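ABC transporter binding protein AcbH (Actinoplanes, PDB 3OO8) binds beta-D-galactopyranose as the extracellular solute receptor of an ABC transporter, a class 2 substrate-binding protein. Local coordinates at residues A[179-184]-A[258-263]; A[141-146]-A[279-284]; A[56-61]-A[315-320]; A[47-52]-A[320-325]. The protein carries 2 engineered substitutions. All blocks are in the same frame, centred on the assembly; numbering follows the deposited sequence.

In the fold
The four contacts fall into two pairs. Contacts 1 and 2 have centres 10 Å apart and share a sheet, in which strand 257-261 runs beside strand 134-147. Contacts 3 and 4, centres 8 Å apart, both use helix 312-322; strand 60-64 of contact 3 belongs to the same mixed sheet. The pairs lie about 30 to 42 Å apart, centre to centre, with contact 1 across the chain's centre from contacts 3 and 4, consistent with the two-lobed build of class 2 solute-binding proteins. Along the chain the closures are nested, contact 1 within 2, 2 within 3 and 3 within 4, segments near residues 50 and 320 closing the outer loops. W142 of the galactose site lies in contact 2.

Contact 1. Residues A[179-184]-A[258-263]; sequences PLAFAD and GMMFQG
The backbone carbonyl of M259 takes the N-H of A181 at 2.8 Å from N to O, and the donor comes in nearly along the C=O axis, with a C=O...N angle of 165°. The same oxygen also receives a CA-H...O contact from L180, whose CA lies 3.4 Å from M259 O. Two residues before A181, P179 O takes the N-H of M259 in a bent, weak bond. Together these make a short parallel pairing of 178-181 with 257-261, in register at L180 and M259. Beyond A181 the two chains separate and water takes over: one molecule donates to A181 O and accepts from F261 N, while a second accepts from A183 N and donates to Q262 OE1.

The side chains split between the two faces of the sheet. On one, L180 and M259 cross at a slant, L180 CD2 resting 3.8 Å from M259 CB. The M259 chain bends at its last torsion (chi3 -78°), which brings CE back to within 4.2 Å of L180 CG and 4.4 Å of P179 CB, and F165 and M172 of helix 162-174 close over this methionine. On the other, the extended M260 chain passes alongside A181, with CG 3.8 Å from A181 O, and both residues touch A248 of helix 245-253.

On its other flank strand 257-261 bonds through the M260 backbone to F145 of strand 134-147. Direct amide bonds near P179 giving way to water bridges at A181 O and A183 N imply an edge strand that pairs briefly and then peels off, with the side chains of Q237 and R243 serving the F182 backbone in between.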
loop_
_atom_site.group_PDB
_atom_site.type_symbol
_atom_site.label_atom_id
_atom_site.label_comp_id
_atom_site.label_asym_id
_atom_site.label_seq_id
_atom_site.Cartn_x
_atom_site.Cartn_y
_atom_site.Cartn_z
ATOM N N PRO A 179 -13.423 15.898 13.363
ATOM C CA PRO A 179 -12.007 16.023 12.983
ATOM C C PRO A 179 -11.606 15.038 11.891
ATOM O O PRO A 179 -11.045 15.419 10.865
ATOM C CB PRO A 179 -11.267 15.738 14.297
ATOM C CG PRO A 179 -12.262 16.241 15.369
ATOM C CD PRO A 179 -13.574 15.718 14.824
ATOM N N LEU A 180 -11.864 13.764 12.136
ATOM C CA LEU A 180 -11.511 12.746 11.178
ATOM C C LEU A 180 -12.739 12.003 10.673
ATOM O O LEU A 180 -13.394 11.266 11.409
ATOM C CB LEU A 180 -10.514 11.764 11.813
ATOM C CG LEU A 180 -9.113 12.301 12.124
ATOM C CD1 LEU A 180 -8.550 11.582 13.337
ATOM C CD2 LEU A 180 -8.210 12.117 10.878
ATOM N N ALA A 181 -13.074 12.218 9.411
ATOM C CA ALA A 181 -14.072 11.372 8.767
ATOM C C ALA A 181 -13.552 9.938 8.880
ATOM O O ALA A 181 -12.367 9.673 8.660
ATOM C CB ALA A 181 -14.239 11.762 7.311
ATOM N N PHE A 182 -14.442 9.014 9.222
ATOM C CA PHE A 182 -14.021 7.652 9.503
ATOM C C PHE A 182 -15.134 6.665 9.148
ATOM O O PHE A 182 -16.303 6.884 9.483
ATOM C CB PHE A 182 -13.619 7.545 10.972
ATOM C CG PHE A 182 -12.923 6.251 11.328
ATOM C CD1 PHE A 182 -11.805 5.839 10.623
ATOM C CD2 PHE A 182 -13.396 5.469 12.380
ATOM C CE1 PHE A 182 -11.183 4.668 10.949
ATOM C CE2 PHE A 182 -12.773 4.269 12.724
ATOM C CZ PHE A 182 -11.655 3.877 11.994
ATOM N N ALA A 183 -14.747 5.564 8.523
ATOM C CA ALA A 183 -15.677 4.566 8.010
ATOM C C ALA A 183 -15.035 3.187 8.057
ATOM O O ALA A 183 -13.822 3.036 7.823
ATOM C CB ALA A 183 -16.055 4.916 6.585
ATOM N N ASP A 184 -15.836 2.176 8.393
ATOM C CA ASP A 184 -15.298 0.817 8.425
ATOM C C ASP A 184 -16.319 -0.279 8.104
ATOM O O ASP A 184 -16.075 -1.449 8.360
ATOM C CB ASP A 184 -14.662 0.522 9.771
ATOM C CG ASP A 184 -13.657 -0.623 9.700
ATOM O OD1 ASP A 184 -12.926 -0.718 8.683
ATOM O OD2 ASP A 184 -13.581 -1.406 10.681
ATOM N N GLY A 258 -12.905 17.651 8.903
ATOM C CA GLY A 258 -11.654 18.367 8.664
ATOM C C GLY A 258 -10.546 17.577 7.973
ATOM O O GLY A 258 -9.723 18.164 7.256
ATOM N N MET A 259 -10.526 16.260 8.190
ATOM C CA MET A 259 -9.471 15.368 7.649
ATOM C C MET A 259 -10.015 13.958 7.384
ATOM O O MET A 259 -11.079 13.565 7.890
ATOM C CB MET A 259 -8.355 15.217 8.696
ATOM C CG MET A 259 -7.747 16.535 9.179
ATOM S SD MET A 259 -6.523 16.378 10.518
ATOM C CE MET A 259 -7.510 16.132 11.995
ATOM N N MET A 260 -9.289 13.178 6.596
ATOM C CA MET A 260 -9.621 11.765 6.455
ATOM C C MET A 260 -8.344 11.003 6.089
ATOM O O MET A 260 -7.607 11.420 5.185
ATOM C CB MET A 260 -10.654 11.518 5.375
ATOM C CG MET A 260 -10.933 10.026 5.205
ATOM S SD MET A 260 -12.378 9.834 4.128
ATOM C CE MET A 260 -12.511 8.045 4.062
ATOM N N PHE A 261 -8.063 9.927 6.815
ATOM C CA PHE A 261 -6.854 9.107 6.562
ATOM C C PHE A 261 -7.243 7.902 5.729
ATOM O O PHE A 261 -8.047 7.089 6.160
ATOM C CB PHE A 261 -6.223 8.632 7.911
ATOM C CG PHE A 261 -5.013 7.730 7.738
ATOM C CD1 PHE A 261 -3.800 8.291 7.372
ATOM C CD2 PHE A 261 -5.103 6.359 7.953
ATOM C CE1 PHE A 261 -2.672 7.503 7.234
ATOM C CE2 PHE A 261 -3.979 5.556 7.780
ATOM C CZ PHE A 261 -2.768 6.163 7.437
ATOM N N GLN A 262 -6.711 7.795 4.512
ATOM C CA GLN A 262 -6.926 6.588 3.704
ATOM C C GLN A 262 -5.989 6.627 2.485
ATOM O O GLN A 262 -5.093 7.478 2.421
ATOM C CB GLN A 262 -8.406 6.417 3.292
ATOM C CG GLN A 262 -8.960 5.081 3.720
ATOM C CD GLN A 262 -10.412 4.873 3.376
ATOM O OE1 GLN A 262 -11.277 4.986 4.247
ATOM N NE2 GLN A 262 -10.688 4.546 2.130
ATOM N N GLY A 263 -6.166 5.703 1.541
ATOM C CA GLY A 263 -5.318 5.669 0.341
ATOM C C GLY A 263 -5.683 6.752 -0.659
ATOM O O GLY A 263 -6.859 7.117 -0.763
HETATM O O HOH W 1 -9.782 8.713 8.852
HETATM O O HOH W 2 -12.138 5.077 6.881
#

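Contact 2. Residues A[141-146]-A[279-284]; sequences PWVVFY and LDFFVF
V144 and F282 form a hydrogen-bonded pair of an antiparallel ladder, and Y146 with D280 forms the next, joining strand 279-282 to the long strand 134-147 of the mixed sheet. Four backbone bonds hold it: V144 N to F282 O (2.9 Å), F282 N to V144 O, Y146 N to D280 O and D280 N to Y146 O. Between them F145 and F281 make a non-hydrogen-bonded pair, their CA atoms 4.1 Å apart.

The aromatic contacts fall on both faces of the sheet. On one, V143 CG2 sits over the F281 ring, 3.8 Å from its centroid, and F281 in turn offers its edge to the face of F145 in an offset edge-to-face pair, planes at 62°. On the other, V144 CB lies over the F282 ring, 3.9 Å from the centroid; F282 CG stands between its own N and carbonyl carbon (chi1 57°), which swings the ring back across V144 and against Y146. Replacing F282 by an alanine would probably open a gap beside V144 CG1 and Y146 CD2, where the ring now packs.

Two waters and a carboxylate complete the polar contacts. W142, a galactose-binding residue, has its carbonyl bridged by water to F284 N. A second water, in the plane of the Y146 ring, donates to F281 O and accepts from Y146 OH, while D280 OD1 takes the amide of the next residue in its own strand, 2.8 Å from F281 N.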
loop_
_atom_site.group_PDB
_atom_site.type_symbol
_atom_site.label_atom_id
_atom_site.label_comp_id
_atom_site.label_asym_id
_atom_site.label_seq_id
_atom_site.Cartn_x
_atom_site.Cartn_y
_atom_site.Cartn_z
ATOM N N PRO A 141 0.022 6.333 -1.799
ATOM C CA PRO A 141 0.163 6.518 -0.350
ATOM C C PRO A 141 -1.113 6.451 0.478
ATOM O O PRO A 141 -2.208 6.720 -0.019
ATOM C CB PRO A 141 0.727 7.937 -0.268
ATOM C CG PRO A 141 -0.039 8.650 -1.411
ATOM C CD PRO A 141 -0.095 7.617 -2.528
ATOM N N TRP A 142 -0.927 6.069 1.741
ATOM C CA TRP A 142 -1.970 6.138 2.781
ATOM C C TRP A 142 -1.553 7.298 3.677
ATOM O O TRP A 142 -0.597 7.194 4.437
ATOM C CB TRP A 142 -2.023 4.832 3.579
ATOM C CG TRP A 142 -2.929 3.821 2.953
ATOM C CD1 TRP A 142 -2.752 3.149 1.756
ATOM C CD2 TRP A 142 -4.178 3.382 3.485
ATOM N NE1 TRP A 142 -3.825 2.299 1.533
ATOM C CE2 TRP A 142 -4.724 2.461 2.559
ATOM C CE3 TRP A 142 -4.885 3.681 4.657
ATOM C CZ2 TRP A 142 -5.935 1.799 2.797
ATOM C CZ3 TRP A 142 -6.125 3.038 4.872
ATOM C CH2 TRP A 142 -6.623 2.133 3.943
ATOM N N VAL A 143 -2.333 8.387 3.621
ATOM C CA VAL A 143 -1.942 9.662 4.223
ATOM C C VAL A 143 -3.230 10.386 4.647
ATOM O O VAL A 143 -4.313 9.883 4.410
ATOM C CB VAL A 143 -1.175 10.566 3.174
ATOM C CG1 VAL A 143 0.257 10.048 2.965
ATOM C CG2 VAL A 143 -1.860 10.558 1.820
ATOM N N VAL A 144 -3.088 11.526 5.326
ATOM C CA VAL A 144 -4.252 12.267 5.876
ATOM C C VAL A 144 -4.608 13.401 4.913
ATOM O O VAL A 144 -3.828 14.342 4.692
ATOM C CB VAL A 144 -3.883 12.940 7.235
ATOM C CG1 VAL A 144 -5.138 13.600 7.799
ATOM C CG2 VAL A 144 -3.286 11.959 8.260
ATOM N N PHE A 145 -5.823 13.342 4.379
ATOM C CA PHE A 145 -6.296 14.338 3.399
ATOM C C PHE A 145 -7.072 15.429 4.095
ATOM O O PHE A 145 -7.609 15.194 5.158
ATOM C CB PHE A 145 -7.199 13.637 2.381
ATOM C CG PHE A 145 -6.426 12.738 1.475
ATOM C CD1 PHE A 145 -5.883 13.227 0.284
ATOM C CD2 PHE A 145 -6.283 11.396 1.800
ATOM C CE1 PHE A 145 -5.114 12.421 -0.552
ATOM C CE2 PHE A 145 -5.520 10.544 0.959
ATOM C CZ PHE A 145 -4.946 11.065 -0.217
ATOM N N TYR A 146 -7.010 16.620 3.508
ATOM C CA TYR A 146 -7.747 17.785 4.039
ATOM C C TYR A 146 -8.005 18.749 2.894
ATOM O O TYR A 146 -7.504 18.584 1.795
ATOM C CB TYR A 146 -6.921 18.478 5.115
ATOM C CG TYR A 146 -5.638 19.113 4.633
ATOM C CD1 TYR A 146 -5.570 20.474 4.373
ATOM C CD2 TYR A 146 -4.490 18.344 4.425
ATOM C CE1 TYR A 146 -4.387 21.059 3.942
ATOM C CE2 TYR A 146 -3.296 18.915 3.991
ATOM C CZ TYR A 146 -3.251 20.287 3.754
ATOM O OH TYR A 146 -2.091 20.899 3.336
ATOM N N LEU A 279 -7.888 19.739 -2.710
ATOM C CA LEU A 279 -7.451 18.590 -1.911
ATOM C C LEU A 279 -5.926 18.557 -1.732
ATOM O O LEU A 279 -5.184 18.770 -2.693
ATOM C CB LEU A 279 -7.917 17.299 -2.596
ATOM C CG LEU A 279 -7.690 16.023 -1.770
ATOM C CD1 LEU A 279 -8.439 16.111 -0.459
ATOM C CD2 LEU A 279 -8.158 14.834 -2.563
ATOM N N ASP A 280 -5.468 18.327 -0.502
ATOM C CA ASP A 280 -4.046 18.147 -0.237
ATOM C C ASP A 280 -3.949 17.057 0.828
ATOM O O ASP A 280 -4.967 16.485 1.279
ATOM C CB ASP A 280 -3.443 19.466 0.277
ATOM C CG ASP A 280 -1.954 19.607 0.007
ATOM O OD1 ASP A 280 -1.234 18.610 -0.177
ATOM O OD2 ASP A 280 -1.480 20.773 -0.011
ATOM N N PHE A 281 -2.726 16.738 1.227
ATOM C CA PHE A 281 -2.566 15.771 2.313
ATOM C C PHE A 281 -1.306 16.018 3.080
ATOM O O PHE A 281 -0.437 16.787 2.648
ATOM C CB PHE A 281 -2.552 14.319 1.814
ATOM C CG PHE A 281 -1.377 13.971 0.915
ATOM C CD1 PHE A 281 -0.174 13.547 1.465
ATOM C CD2 PHE A 281 -1.529 13.961 -0.477
ATOM C CE1 PHE A 281 0.900 13.179 0.654
ATOM C CE2 PHE A 281 -0.472 13.586 -1.293
ATOM C CZ PHE A 281 0.739 13.202 -0.750
ATOM N N PHE A 282 -1.263 15.452 4.280
ATOM C CA PHE A 282 -0.021 15.405 5.047
ATOM C C PHE A 282 0.197 13.984 5.540
ATOM O O PHE A 282 -0.748 13.216 5.657
ATOM C CB PHE A 282 0.039 16.459 6.173
ATOM C CG PHE A 282 -1.108 16.385 7.183
ATOM C CD1 PHE A 282 -1.044 15.477 8.238
ATOM C CD2 PHE A 282 -2.208 17.220 7.083
ATOM C CE1 PHE A 282 -2.037 15.394 9.169
ATOM C CE2 PHE A 282 -3.223 17.126 8.014
ATOM C CZ PHE A 282 -3.135 16.213 9.067
ATOM N N VAL A 283 1.459 13.590 5.757
ATOM C CA VAL A 283 1.681 12.259 6.306
ATOM C C VAL A 283 1.221 12.168 7.759
ATOM O O VAL A 283 1.214 13.155 8.507
ATOM C CB VAL A 283 3.158 11.799 6.133
ATOM C CG1 VAL A 283 3.536 11.960 4.684
ATOM C CG2 VAL A 283 4.136 12.593 7.013
ATOM N N PHE A 284 0.838 10.966 8.174
ATOM C CA PHE A 284 0.394 10.822 9.556
ATOM C C PHE A 284 1.476 11.345 10.500
ATOM O O PHE A 284 2.673 11.041 10.303
ATOM C CB PHE A 284 0.088 9.362 9.852
ATOM C CG PHE A 284 -0.788 9.160 11.074
ATOM C CD1 PHE A 284 -2.170 9.059 10.916
ATOM C CD2 PHE A 284 -0.242 9.045 12.348
ATOM C CE1 PHE A 284 -3.020 8.848 12.006
ATOM C CE2 PHE A 284 -1.072 8.825 13.456
ATOM C CZ PHE A 284 -2.459 8.750 13.288
HETATM O O HOH W 3 1.002 8.732 6.320
HETATM O O HOH W 4 0.249 19.427 3.257
#

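Contact 3. Residues A[56-61]-A[315-320]; sequences TTVPVT and AKKVLQ
An ST turn closes the C-terminal end of helix 39-56, just before the chain enters strand 60-64, and helix 312-322 packs against it through K317 and V318. In the turn T56 OG1 accepts the amide of V58, 3.1 Å from OG1 to V58 N, and the same hydroxyl is hydrogen-bonded to A52 O one helical turn back. T57, with positive phi, marks where the chain leaves the helix.

T56 O is the polar meeting point. K317 NZ donates to it at 3.1 Å, arriving in the carbonyl plane on a lone pair with a C=O...N angle of 144°, and T57 OG1 donates to the same oxygen at 2.7 Å, again on a lone pair. A bend at chi3 (62°) in the otherwise stretched lysine brings NZ onto this carbonyl. Its aliphatic part runs past the turn as well: CE lies 3.7 Å from T56 O and CB is near V58 CG2. T56 CG2 packs on the backbone of the helix, 3.6 Å from K317 O.

Beside the turn, V318 CG2 packs against V58, 3.8 Å from V58 CB, the two valines crossing at an angle, with V60 CG2 farther off at 4.4 Å. I30 of the neighbouring strand touches all three valines.

A methionine in place of K317 would remove the ammonium group and would probably leave T56 O with one donor fewer, the helix end less firmly tied. A positive charge set on the carbonyl at a helix C-terminus is consistent with favourable electrostatics, since that end of the helix dipole is negative.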
loop_
_atom_site.group_PDB
_atom_site.type_symbol
_atom_site.label_atom_id
_atom_site.label_comp_id
_atom_site.label_asym_id
_atom_site.label_seq_id
_atom_site.Cartn_x
_atom_site.Cartn_y
_atom_site.Cartn_z
ATOM N N THR A 56 13.618 -3.716 -26.395
ATOM C CA THR A 56 14.469 -4.885 -26.133
ATOM C C THR A 56 14.552 -5.923 -27.266
ATOM O O THR A 56 15.419 -6.812 -27.238
ATOM C CB THR A 56 13.946 -5.669 -24.885
ATOM O OG1 THR A 56 12.714 -6.313 -25.217
ATOM C CG2 THR A 56 13.736 -4.774 -23.642
ATOM N N THR A 57 13.659 -5.812 -28.241
ATOM C CA THR A 57 13.446 -6.768 -29.351
ATOM C C THR A 57 12.637 -8.006 -28.962
ATOM O O THR A 57 12.240 -8.817 -29.819
ATOM C CB THR A 57 14.718 -7.139 -30.183
ATOM O OG1 THR A 57 15.424 -8.202 -29.532
ATOM C CG2 THR A 57 15.617 -5.946 -30.445
ATOM N N VAL A 58 12.334 -8.155 -27.667
ATOM C CA VAL A 58 11.693 -9.393 -27.244
ATOM C C VAL A 58 10.202 -9.336 -27.481
ATOM O O VAL A 58 9.531 -8.455 -26.939
ATOM C CB VAL A 58 11.941 -9.658 -25.732
ATOM C CG1 VAL A 58 11.127 -10.880 -25.310
ATOM C CG2 VAL A 58 13.482 -9.864 -25.496
ATOM N N PRO A 59 9.657 -10.226 -28.327
ATOM C CA PRO A 59 8.206 -10.110 -28.521
ATOM C C PRO A 59 7.465 -10.682 -27.311
ATOM O O PRO A 59 8.014 -11.541 -26.620
ATOM C CB PRO A 59 7.930 -10.934 -29.793
ATOM C CG PRO A 59 9.313 -11.185 -30.398
ATOM C CD PRO A 59 10.274 -11.198 -29.242
ATOM N N VAL A 60 6.271 -10.169 -27.033
ATOM C CA VAL A 60 5.509 -10.570 -25.847
ATOM C C VAL A 60 4.076 -10.924 -26.189
ATOM O O VAL A 60 3.378 -10.181 -26.886
ATOM C CB VAL A 60 5.451 -9.405 -24.813
ATOM C CG1 VAL A 60 4.744 -9.814 -23.516
ATOM C CG2 VAL A 60 6.861 -8.881 -24.496
ATOM N N THR A 61 3.629 -12.058 -25.649
ATOM C CA THR A 61 2.216 -12.404 -25.665
ATOM C C THR A 61 1.642 -12.252 -24.274
ATOM O O THR A 61 2.092 -12.935 -23.353
ATOM C CB THR A 61 1.996 -13.869 -26.140
ATOM O OG1 THR A 61 2.330 -13.928 -27.527
ATOM C CG2 THR A 61 0.511 -14.227 -26.007
ATOM N N ALA A 315 13.052 -13.085 -20.670
ATOM C CA ALA A 315 12.148 -12.480 -19.640
ATOM C C ALA A 315 12.933 -11.447 -18.835
ATOM O O ALA A 315 12.425 -10.383 -18.475
ATOM C CB ALA A 315 11.587 -13.569 -18.713
ATOM N N LYS A 316 14.190 -11.755 -18.546
ATOM C CA LYS A 316 15.018 -10.817 -17.803
ATOM C C LYS A 316 15.259 -9.526 -18.571
ATOM O O LYS A 316 15.350 -8.472 -17.970
ATOM C CB LYS A 316 16.345 -11.476 -17.392
ATOM C CG LYS A 316 16.189 -12.457 -16.253
ATOM C CD LYS A 316 17.511 -13.215 -15.993
ATOM C CE LYS A 316 17.375 -14.168 -14.827
ATOM N NZ LYS A 316 18.674 -14.943 -14.660
ATOM N N LYS A 317 15.345 -9.588 -19.901
ATOM C CA LYS A 317 15.551 -8.356 -20.667
ATOM C C LYS A 317 14.324 -7.477 -20.552
ATOM O O LYS A 317 14.438 -6.264 -20.441
ATOM C CB LYS A 317 15.799 -8.634 -22.156
ATOM C CG LYS A 317 17.127 -9.329 -22.456
ATOM C CD LYS A 317 17.433 -9.266 -23.966
ATOM C CE LYS A 317 17.589 -7.818 -24.461
ATOM N NZ LYS A 317 18.046 -7.664 -25.888
ATOM N N VAL A 318 13.157 -8.120 -20.559
ATOM C CA VAL A 318 11.890 -7.390 -20.450
ATOM C C VAL A 318 11.811 -6.772 -19.048
ATOM O O VAL A 318 11.395 -5.621 -18.886
ATOM C CB VAL A 318 10.668 -8.254 -20.828
ATOM C CG1 VAL A 318 9.358 -7.472 -20.563
ATOM C CG2 VAL A 318 10.698 -8.603 -22.318
ATOM N N LEU A 319 12.198 -7.523 -18.016
ATOM C CA LEU A 319 12.221 -6.936 -16.673
ATOM C C LEU A 319 13.153 -5.726 -16.571
ATOM O O LEU A 319 12.843 -4.762 -15.880
ATOM C CB LEU A 319 12.613 -7.984 -15.628
ATOM C CG LEU A 319 11.582 -9.061 -15.264
ATOM C CD1 LEU A 319 12.195 -10.108 -14.302
ATOM C CD2 LEU A 319 10.274 -8.487 -14.658
ATOM N N GLN A 320 14.331 -5.795 -17.201
ATOM C CA GLN A 320 15.230 -4.645 -17.214
ATOM C C GLN A 320 14.543 -3.413 -17.778
ATOM O O GLN A 320 14.710 -2.326 -17.244
ATOM C CB GLN A 320 16.508 -4.968 -17.993
ATOM C CG GLN A 320 17.323 -5.944 -17.228
ATOM C CD GLN A 320 18.544 -6.459 -17.982
ATOM O OE1 GLN A 320 18.877 -5.970 -19.055
ATOM N NE2 GLN A 320 19.221 -7.440 -17.404
#

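Contact 4. Residues A[47-52]-A[320-325]; sequences SLMQQA and QYIGTA
L48 is the first residue of helix 39-56 to meet helix 312-322: its CD1 reaches the edge of the Y321 ring, near the ring plane, 4.0 Å from CE2, as the two side chains slide past each other in opposite directions. M49 starts away from the partner helix, but its chain bends at chi2 and chi3 (-64° and 102°), so that the terminal CE turns back to I322 CD1 at 4.0 Å. Q51 CB comes to the hydroxyl end of the tyrosine, 3.3 Å from Y321 OH; a water in the plane of the ring lies 2.7 Å from that hydroxyl and donates weakly to Q51 OE1. A52 then covers a ring face: its CA stands over the Y321 ring, offset toward the rim and 3.8 Å from the centroid in a CH-pi contact, and its CB touches CD2 at 3.6 Å.

Y321 also touches S55 and T56 further along the same helix, and A327 of helix 325-332. Beneath, M49 and I322 both rest on F32 of strand 30-34, and M49 also on V60 and V62 of strand 60-64, so the two helices pack together against the sheet.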
loop_
_atom_site.group_PDB
_atom_site.type_symbol
_atom_site.label_atom_id
_atom_site.label_comp_id
_atom_site.label_asym_id
_atom_site.label_seq_id
_atom_site.Cartn_x
_atom_site.Cartn_y
_atom_site.Cartn_z
ATOM N N SER A 47 -0.042 -1.599 -24.236
ATOM C CA SER A 47 0.808 -0.583 -24.844
ATOM C C SER A 47 2.224 -0.671 -24.324
ATOM O O SER A 47 3.173 -0.553 -25.081
ATOM C CB SER A 47 0.254 0.810 -24.538
ATOM O OG SER A 47 1.029 1.798 -25.179
ATOM N N LEU A 48 2.368 -0.864 -23.008
ATOM C CA LEU A 48 3.700 -0.958 -22.411
ATOM C C LEU A 48 4.480 -2.108 -22.996
ATOM O O LEU A 48 5.663 -1.984 -23.215
ATOM C CB LEU A 48 3.624 -1.160 -20.893
ATOM C CG LEU A 48 4.945 -1.218 -20.130
ATOM C CD1 LEU A 48 5.645 0.128 -20.217
ATOM C CD2 LEU A 48 4.777 -1.684 -18.647
ATOM N N MET A 49 3.816 -3.236 -23.245
ATOM C CA MET A 49 4.575 -4.378 -23.756
ATOM C C MET A 49 5.010 -4.122 -25.211
ATOM O O MET A 49 6.078 -4.587 -25.626
ATOM C CB MET A 49 3.795 -5.680 -23.575
ATOM C CG MET A 49 3.755 -6.134 -22.093
ATOM S SD MET A 49 5.369 -6.533 -21.440
ATOM C CE MET A 49 5.720 -5.036 -20.482
ATOM N N GLN A 50 4.189 -3.388 -25.976
ATOM C CA GLN A 50 4.624 -2.979 -27.332
ATOM C C GLN A 50 5.901 -2.145 -27.221
ATOM O O GLN A 50 6.844 -2.355 -27.985
ATOM C CB GLN A 50 3.544 -2.168 -28.044
ATOM C CG GLN A 50 2.251 -2.937 -28.226
ATOM C CD GLN A 50 1.248 -2.199 -29.064
ATOM O OE1 GLN A 50 1.148 -0.978 -29.012
ATOM N NE2 GLN A 50 0.479 -2.950 -29.839
ATOM N N GLN A 51 5.956 -1.215 -26.262
ATOM C CA GLN A 51 7.143 -0.382 -26.068
ATOM C C GLN A 51 8.344 -1.241 -25.614
ATOM O O GLN A 51 9.479 -1.034 -26.060
ATOM C CB GLN A 51 6.858 0.797 -25.133
ATOM C CG GLN A 51 5.779 1.768 -25.650
ATOM C CD GLN A 51 5.869 3.131 -24.941
ATOM O OE1 GLN A 51 6.966 3.623 -24.687
ATOM N NE2 GLN A 51 4.744 3.746 -24.683
ATOM N N ALA A 52 8.078 -2.257 -24.785
ATOM C CA ALA A 52 9.121 -3.193 -24.327
ATOM C C ALA A 52 9.722 -3.959 -25.486
ATOM O O ALA A 52 10.953 -4.105 -25.594
ATOM C CB ALA A 52 8.550 -4.154 -23.256
ATOM N N GLN A 320 14.331 -5.795 -17.201
ATOM C CA GLN A 320 15.230 -4.645 -17.214
ATOM C C GLN A 320 14.543 -3.413 -17.778
ATOM O O GLN A 320 14.710 -2.326 -17.244
ATOM C CB GLN A 320 16.508 -4.968 -17.993
ATOM C CG GLN A 320 17.323 -5.944 -17.228
ATOM C CD GLN A 320 18.544 -6.459 -17.982
ATOM O OE1 GLN A 320 18.877 -5.970 -19.055
ATOM N NE2 GLN A 320 19.221 -7.440 -17.404
ATOM N N TYR A 321 13.774 -3.591 -18.843
ATOM C CA TYR A 321 13.019 -2.485 -19.430
ATOM C C TYR A 321 11.953 -1.976 -18.473
ATOM O O TYR A 321 11.746 -0.748 -18.324
ATOM C CB TYR A 321 12.419 -2.904 -20.787
ATOM C CG TYR A 321 11.472 -1.843 -21.311
ATOM C CD1 TYR A 321 11.958 -0.759 -22.047
ATOM C CD2 TYR A 321 10.136 -1.876 -20.996
ATOM C CE1 TYR A 321 11.111 0.242 -22.455
ATOM C CE2 TYR A 321 9.297 -0.907 -21.423
ATOM C CZ TYR A 321 9.780 0.146 -22.123
ATOM O OH TYR A 321 8.868 1.111 -22.510
ATOM N N ILE A 322 11.266 -2.905 -17.816
ATOM C CA ILE A 322 10.202 -2.506 -16.902
ATOM C C ILE A 322 10.778 -1.671 -15.746
ATOM O O ILE A 322 10.096 -0.775 -15.211
ATOM C CB ILE A 322 9.450 -3.773 -16.386
ATOM C CG1 ILE A 322 8.579 -4.341 -17.517
ATOM C CG2 ILE A 322 8.631 -3.462 -15.113
ATOM C CD1 ILE A 322 7.821 -5.651 -17.168
ATOM N N GLY A 323 11.994 -1.996 -15.336
ATOM C CA GLY A 323 12.650 -1.272 -14.221
ATOM C C GLY A 323 13.285 0.027 -14.662
ATOM O O GLY A 323 14.427 0.311 -14.270
ATOM N N THR A 324 12.543 0.830 -15.429
ATOM C CA THR A 324 13.055 2.151 -15.863
ATOM C C THR A 324 12.004 3.219 -15.660
ATOM O O THR A 324 10.805 2.910 -15.626
ATOM C CB THR A 324 13.469 2.144 -17.383
ATOM O OG1 THR A 324 12.330 1.896 -18.192
ATOM C CG2 THR A 324 14.537 1.089 -17.669
ATOM N N ALA A 325 12.455 4.480 -15.535
ATOM C CA ALA A 325 11.520 5.610 -15.460
ATOM C C ALA A 325 10.650 5.659 -16.706
ATOM O O ALA A 325 9.461 6.005 -16.614
ATOM C CB ALA A 325 12.285 6.931 -15.307
HETATM O O HOH W 5 10.115 3.136 -23.815
#